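Local atomic coordinates of cobalamin biosynthesis protein CobN (Mycobacterium tuberculosis, PDB entry 7C6O), a protein that probably serves as the large, catalytic subunit of cobaltochelatase, which inserts cobalt into hydrogenobyrinic acid a,c-diamide at the cost of ATP during aerobic cobalamin synthesis. Residues Gln361-Pro364 / Ala365-Arg368; Ala534-Arg537 / Trp538-Thr541. One frame throughout, in Å; residues are numbered along the deposited sequence.

Contacts 1 and 2 follow one another along the chain and lie on the same side of its centre, their own centres 19 Å apart and their nearest atoms about 5 Å apart without touching. Both adjoin the mixed sheet that contains strands 369-373, 503-507 and 551-555. Residues 361-368 lead from helix 343-361 into strand 369-373, while residues 534-541 end helix 530-539, which lies in the chain between strands 503-507 and 551-555, the two parallel neighbours of strand 369-373. Gly548 O accepts from Arg368 NE, and the Gly548 backbone bonds to that of Asp540. The link after one helix and the end of another are thus tied together, through Gly548 and through Arg355 of helix 343-361, at the same sheet.

Contact 1 of 2, residues Gln361-Pro364 / Ala365-Arg368; sequences QVAP and ADKR
Val362 and Lys367 face each other across a compact double turn whose corner is Pro364. Val362 lays its CG1 branch against the turn, where CG1 lies 3.7 Å from both Lys367 CA and Asp366 C. That branch stands trans to the Val362 backbone nitrogen (chi1 -178°). Lys367 starts out extended, then bends at chi3 (-68°), which folds the end of its chain back alongside Val362: CE comes to 3.8 Å from Val362 CB, and NZ makes a weak hydrogen bond of 3.1 Å to Val362 O. The stronger partner of the ammonium is Leu815 O, and it also bonds to Leu359 O; these carbonyls probably stabilise the charge at the end of a largely buried side chain, and Asp816 adds a long, weak ion pair.

Pro364 supplies the bend. With backbone angles in the helical region it takes the second position of a type I turn closed by Asp366 N to Ala363 O (3.0 Å). A second such turn overlaps it, closed by Lys367 N to Pro364 O at 3.3 Å. A water donates to Pro364 O and, at 2.8 Å, to Lys367 O, pinning the exit of the turn. Another water accepts from Ala363 N and donates to Asp366 OD2 (2.7 Å), tying the carboxylate back to the start.

The double turn is the link between helix 343-361 and strand 369-373. Tyr407 is touched by Pro364 and Lys367, and His550 by Val362, while the Arg368 backbone bonds to His550 just ahead of strand 551-555, so the chain leaves the turn already placed beside its parallel neighbour in the sheet.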
loop_
_atom_site.group_PDB
_atom_site.type_symbol
_atom_site.label_atom_id
_atom_site.label_comp_id
_atom_site.label_asym_id
_atom_site.label_seq_id
_atom_site.Cartn_x
_atom_site.Cartn_y
_atom_site.Cartn_z
ATOM N N GLN A 361 -23.345 4.725 -19.240
ATOM C CA GLN A 361 -24.211 5.326 -20.244
ATOM C C GLN A 361 -23.527 5.539 -21.587
ATOM O O GLN A 361 -24.219 5.738 -22.591
ATOM C CB GLN A 361 -24.745 6.672 -19.743
ATOM C CG GLN A 361 -25.521 6.600 -18.436
ATOM C CD GLN A 361 -25.912 7.976 -17.921
ATOM O OE1 GLN A 361 -25.524 9.000 -18.490
ATOM N NE2 GLN A 361 -26.685 8.007 -16.841
ATOM N N VAL A 362 -22.199 5.509 -21.634
ATOM C CA VAL A 362 -21.450 5.810 -22.850
ATOM C C VAL A 362 -21.064 4.498 -23.521
ATOM O O VAL A 362 -20.362 3.669 -22.929
ATOM C CB VAL A 362 -20.210 6.665 -22.546
ATOM C CG1 VAL A 362 -19.467 7.006 -23.831
ATOM C CG2 VAL A 362 -20.613 7.931 -21.805
ATOM N N ALA A 363 -21.521 4.311 -24.757
ATOM C CA ALA A 363 -21.193 3.110 -25.506
ATOM C C ALA A 363 -19.709 3.103 -25.871
ATOM O O ALA A 363 -19.083 4.162 -25.966
ATOM C CB ALA A 363 -22.041 3.022 -26.772
ATOM N N PRO A 364 -19.123 1.917 -26.073
ATOM C CA PRO A 364 -17.699 1.857 -26.449
ATOM C C PRO A 364 -17.331 2.738 -27.632
ATOM O O PRO A 364 -16.249 3.337 -27.633
ATOM C CB PRO A 364 -17.497 0.370 -26.762
ATOM C CG PRO A 364 -18.465 -0.318 -25.869
ATOM C CD PRO A 364 -19.676 0.577 -25.808
ATOM N N ALA A 365 -18.210 2.846 -28.633
ATOM C CA ALA A 365 -17.890 3.622 -29.826
ATOM C C ALA A 365 -17.745 5.110 -29.537
ATOM O O ALA A 365 -17.094 5.816 -30.314
ATOM C CB ALA A 365 -18.957 3.405 -30.898
ATOM N N ASP A 366 -18.334 5.600 -28.447
ATOM C CA ASP A 366 -18.280 7.012 -28.092
ATOM C C ASP A 366 -17.361 7.302 -26.913
ATOM O O ASP A 366 -17.225 8.466 -26.523
ATOM C CB ASP A 366 -19.686 7.526 -27.770
ATOM C CG ASP A 366 -20.673 7.257 -28.886
ATOM O OD1 ASP A 366 -20.331 7.522 -30.059
ATOM O OD2 ASP A 366 -21.784 6.771 -28.589
ATOM N N LYS A 367 -16.731 6.285 -26.337
ATOM C CA LYS A 367 -15.991 6.441 -25.093
ATOM C C LYS A 367 -14.560 6.884 -25.374
ATOM O O LYS A 367 -13.850 6.255 -26.165
ATOM C CB LYS A 367 -16.001 5.131 -24.306
ATOM C CG LYS A 367 -15.435 5.243 -22.900
ATOM C CD LYS A 367 -15.934 4.107 -22.021
ATOM C CE LYS A 367 -17.424 4.241 -21.754
ATOM N NZ LYS A 367 -17.981 3.045 -21.066
ATOM N N ARG A 368 -14.149 7.975 -24.729
ATOM C CA ARG A 368 -12.798 8.501 -24.859
ATOM C C ARG A 368 -11.967 8.045 -23.667
ATOM O O ARG A 368 -12.370 8.228 -22.514
ATOM C CB ARG A 368 -12.815 10.028 -24.962
ATOM C CG ARG A 368 -13.498 10.543 -26.228
ATOM C CD ARG A 368 -13.508 12.064 -26.295
ATOM N NE ARG A 368 -14.180 12.657 -25.144
ATOM C CZ ARG A 368 -15.469 12.981 -25.109
ATOM N NH1 ARG A 368 -16.242 12.773 -26.168
ATOM N NH2 ARG A 368 -15.987 13.515 -24.010
HETATM O O HOH W 1 -22.907 6.348 -26.192
HETATM O O HOH W 2 -14.279 4.837 -28.482
#

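Contact 2 of 2, residues Ala534-Arg537 / Trp538-Thr541; sequences AAYR and WLDT
Arg537 grips a single oxygen of Asp540 end-on: NH1 and NH2 reach OD2 at 3.0 and 3.2 Å, with OD2 lying close to the guanidinium plane. The carboxylate is turned 74° from that plane and receives both nitrogens on the anti side of OD2; its other oxygen, OD1, accepts from Thr541 N at 2.7 Å. Bends at chi2 and chi3 lay the arginine chain beside Asp540 three residues on. Tyr536 and Leu539 run side by side, their CD1 atoms 3.9 Å apart.

Behind these side chains the helix is running out. Trp538 N still bonds to Ala534 O (2.8 Å), the bonds from Leu539 N to Ala535 O and Tyr536 O are both weak, and Asp540 N donates to Arg537 O, three residues back rather than four.

Further out, Arg537 NH2 bonds to Ala580 O and Asp540 OD1 meets Arg355 in a second salt bridge. The Tyr536 hydroxyl bonds to Gln508, and Trp538 NE1 to Asn545 O. Trp538 and Leu539 rest on Val504 and Met506: the C-terminal end of a helix packed on a sheet, within a beta-alpha-beta crossover from strand 503-507 to strand 551-555, with strand 369-373 between them.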
loop_
_atom_site.group_PDB
_atom_site.type_symbol
_atom_site.label_atom_id
_atom_site.label_comp_id
_atom_site.label_asym_id
_atom_site.label_seq_id
_atom_site.Cartn_x
_atom_site.Cartn_y
_atom_site.Cartn_z
ATOM N N ALA A 534 -0.942 21.072 -16.612
ATOM C CA ALA A 534 -1.606 21.304 -17.890
ATOM C C ALA A 534 -1.890 19.994 -18.616
ATOM O O ALA A 534 -2.966 19.824 -19.204
ATOM C CB ALA A 534 -0.760 22.225 -18.767
ATOM N N ALA A 535 -0.940 19.058 -18.582
ATOM C CA ALA A 535 -1.112 17.800 -19.300
ATOM C C ALA A 535 -2.295 17.010 -18.754
ATOM O O ALA A 535 -3.126 16.508 -19.520
ATOM C CB ALA A 535 0.172 16.976 -19.228
ATOM N N TYR A 536 -2.392 16.886 -17.428
ATOM C CA TYR A 536 -3.515 16.151 -16.855
ATOM C C TYR A 536 -4.823 16.906 -17.035
ATOM O O TYR A 536 -5.868 16.295 -17.293
ATOM C CB TYR A 536 -3.263 15.850 -15.375
ATOM C CG TYR A 536 -2.584 14.520 -15.175
ATOM C CD1 TYR A 536 -3.311 13.337 -15.228
ATOM C CD2 TYR A 536 -1.216 14.440 -14.965
ATOM C CE1 TYR A 536 -2.694 12.111 -15.065
ATOM C CE2 TYR A 536 -0.589 13.217 -14.799
ATOM C CZ TYR A 536 -1.333 12.058 -14.850
ATOM O OH TYR A 536 -0.718 10.840 -14.687
ATOM N N ARG A 537 -4.791 18.232 -16.909
ATOM C CA ARG A 537 -6.015 18.999 -17.105
ATOM C C ARG A 537 -6.475 18.955 -18.556
ATOM O O ARG A 537 -7.675 19.090 -18.827
ATOM C CB ARG A 537 -5.813 20.439 -16.632
ATOM C CG ARG A 537 -5.716 20.583 -15.111
ATOM C CD ARG A 537 -7.027 20.195 -14.422
ATOM N NE ARG A 537 -7.139 18.758 -14.173
ATOM C CZ ARG A 537 -8.272 18.072 -14.287
ATOM N NH1 ARG A 537 -9.388 18.686 -14.660
ATOM N NH2 ARG A 537 -8.292 16.768 -14.040
ATOM N N TRP A 538 -5.553 18.747 -19.502
ATOM C CA TRP A 538 -5.972 18.616 -20.893
ATOM C C TRP A 538 -6.658 17.279 -21.149
ATOM O O TRP A 538 -7.511 17.183 -22.039
ATOM C CB TRP A 538 -4.782 18.787 -21.838
ATOM C CG TRP A 538 -5.150 18.454 -23.250
ATOM C CD1 TRP A 538 -5.797 19.260 -24.142
ATOM C CD2 TRP A 538 -4.932 17.207 -23.921
ATOM N NE1 TRP A 538 -5.984 18.595 -25.330
ATOM C CE2 TRP A 538 -5.460 17.333 -25.220
ATOM C CE3 TRP A 538 -4.333 15.999 -23.549
ATOM C CZ2 TRP A 538 -5.410 16.298 -26.150
ATOM C CZ3 TRP A 538 -4.281 14.972 -24.477
ATOM C CH2 TRP A 538 -4.815 15.129 -25.761
ATOM N N LEU A 539 -6.303 16.240 -20.388
ATOM C CA LEU A 539 -7.004 14.968 -20.505
ATOM C C LEU A 539 -8.476 15.089 -20.137
ATOM O O LEU A 539 -9.289 14.277 -20.591
ATOM C CB LEU A 539 -6.348 13.911 -19.614
ATOM C CG LEU A 539 -4.906 13.516 -19.924
ATOM C CD1 LEU A 539 -4.410 12.484 -18.916
ATOM C CD2 LEU A 539 -4.804 12.977 -21.343
ATOM N N ASP A 540 -8.831 16.084 -19.331
ATOM C CA ASP A 540 -10.181 16.247 -18.819
ATOM C C ASP A 540 -10.964 17.200 -19.722
ATOM O O ASP A 540 -10.548 17.522 -20.839
ATOM C CB ASP A 540 -10.118 16.755 -17.379
ATOM C CG ASP A 540 -11.325 16.348 -16.552
ATOM O OD1 ASP A 540 -12.384 16.038 -17.138
ATOM O OD2 ASP A 540 -11.208 16.351 -15.310
ATOM N N THR A 541 -12.125 17.635 -19.257
ATOM C CA THR A 541 -12.867 18.685 -19.930
ATOM C C THR A 541 -12.482 20.036 -19.341
ATOM O O THR A 541 -11.962 20.132 -18.226
ATOM C CB THR A 541 -14.376 18.465 -19.801
ATOM O OG1 THR A 541 -14.721 18.293 -18.422
ATOM C CG2 THR A 541 -14.807 17.235 -20.589
HETATM O O HOH W 3 -9.414 20.064 -20.808
HETATM O O HOH W 4 -9.345 20.910 -17.194
#